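Local coordinates for PrgX (Enterococcus faecalis, PDB 2AWI), which serves as the receptor for the peptide sex pheromone cCF10 and probably binds DNA as a repressor in the regulation of conjugation, at residues M203-K208 with T247-D252. The protein carries 1 engineered substitution. Sequence-based numbering, arbitrary orientation.
Sequences MNRNLK and TDKNID
L207 and T247 bring the two backbones closest, their CA atoms 7.7 Å apart, where the first turn of helix 207-220 passes the C-terminal end of helix 230-248. The CB of L207 is directed at 247-252, and its CD1 methyl lies 3.4 Å from T247 OG1 and 4.0 Å from T247 CA. That hydroxyl is turned back beside its own backbone N (chi1 -62°), placing it to hydrogen-bond Y243 O one turn earlier in helix 230-248; the leucine methyl therefore rests on a hydroxyl that already has a partner. L207 also packs on Y243 and L246. The second touch is longer: R205 reaches across in a largely extended chain, and K249 CE lies at the edge of its guanidinium, near the plane, 4.2 Å from NH2. R205 NH2 and K249 NZ stand 4.8 Å apart, like charges whose closeness E287 probably offsets, its carboxylate salt-bridged to R205 NE through OE2 and to K249 NZ through OE1. R205 NH2 adds a weak hydrogen bond to L246 O. R205, with positive phi, is the C-prime residue of the Schellman motif ending helix 184-203, and N206, its OD1 weakly hydrogen-bonded to E209 N, N-caps helix 207-220; the surface contact sets this turn and helix start against the end of helix 230-248 and the turn after it, within the all-helical, TPR-family C-terminal region.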
loop_
_atom_site.group_PDB
_atom_site.type_symbol
_atom_site.label_atom_id
_atom_site.label_comp_id
_atom_site.label_asym_id
_atom_site.label_seq_id
_atom_site.Cartn_x
_atom_site.Cartn_y
_atom_site.Cartn_z
HETATM N N MSE A 203 -25.815 5.092 5.800
HETATM C CA MSE A 203 -26.464 4.059 5.002
HETATM C C MSE A 203 -27.669 4.599 4.213
HETATM O O MSE A 203 -28.040 4.036 3.185
HETATM C CB MSE A 203 -26.897 2.907 5.912
HETATM C CG MSE A 203 -26.950 1.553 5.224
HETATM SE SE MSE A 203 -25.204 0.964 4.607
HETATM C CE MSE A 203 -25.485 1.190 2.700
ATOM N N ASN A 204 -28.274 5.683 4.697
ATOM C CA ASN A 204 -29.418 6.294 4.028
ATOM C C ASN A 204 -28.962 7.539 3.288
ATOM O O ASN A 204 -29.770 8.396 2.935
ATOM C CB ASN A 204 -30.497 6.699 5.036
ATOM C CG ASN A 204 -31.042 5.529 5.813
ATOM O OD1 ASN A 204 -31.072 4.401 5.319
ATOM N ND2 ASN A 204 -31.501 5.794 7.034
ATOM N N ARG A 205 -27.660 7.634 3.069
ATOM C CA ARG A 205 -27.057 8.767 2.381
ATOM C C ARG A 205 -27.580 10.113 2.880
ATOM O O ARG A 205 -27.535 11.114 2.163
ATOM C CB ARG A 205 -27.265 8.643 0.869
ATOM C CG ARG A 205 -26.244 9.416 0.052
ATOM C CD ARG A 205 -26.282 9.034 -1.410
ATOM N NE ARG A 205 -25.014 9.322 -2.077
ATOM C CZ ARG A 205 -24.513 10.540 -2.258
ATOM N NH1 ARG A 205 -25.171 11.601 -1.824
ATOM N NH2 ARG A 205 -23.348 10.697 -2.875
ATOM N N ASN A 206 -28.068 10.135 4.115
ATOM C CA ASN A 206 -28.571 11.363 4.725
ATOM C C ASN A 206 -27.349 12.145 5.211
ATOM O O ASN A 206 -26.947 12.027 6.368
ATOM C CB ASN A 206 -29.467 11.019 5.910
ATOM C CG ASN A 206 -30.367 12.162 6.311
ATOM O OD1 ASN A 206 -29.949 13.319 6.338
ATOM N ND2 ASN A 206 -31.615 11.841 6.639
ATOM N N LEU A 207 -26.763 12.949 4.331
ATOM C CA LEU A 207 -25.563 13.694 4.684
ATOM C C LEU A 207 -25.664 14.732 5.792
ATOM O O LEU A 207 -24.695 14.930 6.536
ATOM C CB LEU A 207 -24.958 14.353 3.439
ATOM C CG LEU A 207 -24.455 13.432 2.321
ATOM C CD1 LEU A 207 -23.420 14.189 1.497
ATOM C CD2 LEU A 207 -23.831 12.162 2.903
ATOM N N LYS A 208 -26.805 15.403 5.918
ATOM C CA LYS A 208 -26.901 16.412 6.963
ATOM C C LYS A 208 -27.063 15.789 8.349
ATOM O O LYS A 208 -26.608 16.356 9.344
ATOM C CB LYS A 208 -28.022 17.422 6.661
ATOM C CG LYS A 208 -29.419 17.075 7.127
ATOM C CD LYS A 208 -30.314 18.312 6.977
ATOM C CE LYS A 208 -31.742 18.063 7.434
ATOM N NZ LYS A 208 -31.815 17.672 8.868
ATOM N N THR A 247 -19.733 13.260 -0.147
ATOM C CA THR A 247 -19.911 14.690 -0.391
ATOM C C THR A 247 -19.184 15.183 -1.636
ATOM O O THR A 247 -19.757 15.907 -2.450
ATOM C CB THR A 247 -19.430 15.520 0.811
ATOM O OG1 THR A 247 -20.212 15.185 1.967
ATOM C CG2 THR A 247 -19.566 17.014 0.518
ATOM N N ASP A 248 -17.920 14.796 -1.772
ATOM C CA ASP A 248 -17.111 15.196 -2.916
ATOM C C ASP A 248 -16.170 14.078 -3.345
ATOM O O ASP A 248 -14.959 14.191 -3.176
ATOM C CB ASP A 248 -16.304 16.453 -2.579
ATOM C CG ASP A 248 -15.821 16.471 -1.140
ATOM O OD1 ASP A 248 -16.669 16.591 -0.233
ATOM O OD2 ASP A 248 -14.597 16.368 -0.911
ATOM N N LYS A 249 -16.736 13.014 -3.910
ATOM C CA LYS A 249 -15.980 11.846 -4.365
ATOM C C LYS A 249 -14.467 12.006 -4.294
ATOM O O LYS A 249 -13.779 12.130 -5.307
ATOM C CB LYS A 249 -16.408 11.456 -5.783
ATOM C CG LYS A 249 -17.877 11.063 -5.879
ATOM C CD LYS A 249 -18.243 10.065 -4.780
ATOM C CE LYS A 249 -19.724 9.711 -4.786
ATOM N NZ LYS A 249 -20.099 8.881 -5.969
ATOM N N ASN A 250 -13.969 11.992 -3.065
ATOM C CA ASN A 250 -12.553 12.134 -2.770
ATOM C C ASN A 250 -11.957 10.736 -2.652
ATOM O O ASN A 250 -12.390 9.952 -1.811
ATOM C CB ASN A 250 -12.394 12.893 -1.449
ATOM C CG ASN A 250 -10.953 13.153 -1.092
ATOM O OD1 ASN A 250 -10.141 12.231 -1.032
ATOM N ND2 ASN A 250 -10.624 14.416 -0.841
ATOM N N ILE A 251 -10.971 10.415 -3.484
ATOM C CA ILE A 251 -10.370 9.085 -3.421
ATOM C C ILE A 251 -9.572 8.851 -2.134
ATOM O O ILE A 251 -9.648 7.766 -1.550
ATOM C CB ILE A 251 -9.458 8.786 -4.636
ATOM C CG1 ILE A 251 -9.189 7.280 -4.693
ATOM C CG2 ILE A 251 -8.148 9.555 -4.534
ATOM C CD1 ILE A 251 -8.163 6.865 -5.708
ATOM N N ASP A 252 -8.808 9.849 -1.689
ATOM C CA ASP A 252 -8.038 9.698 -0.454
ATOM C C ASP A 252 -8.956 9.317 0.701
ATOM O O ASP A 252 -8.567 8.548 1.585
ATOM C CB ASP A 252 -7.287 10.983 -0.092
ATOM C CG ASP A 252 -6.028 11.173 -0.913
ATOM O OD1 ASP A 252 -5.467 10.160 -1.386
ATOM O OD2 ASP A 252 -5.591 12.329 -1.074
#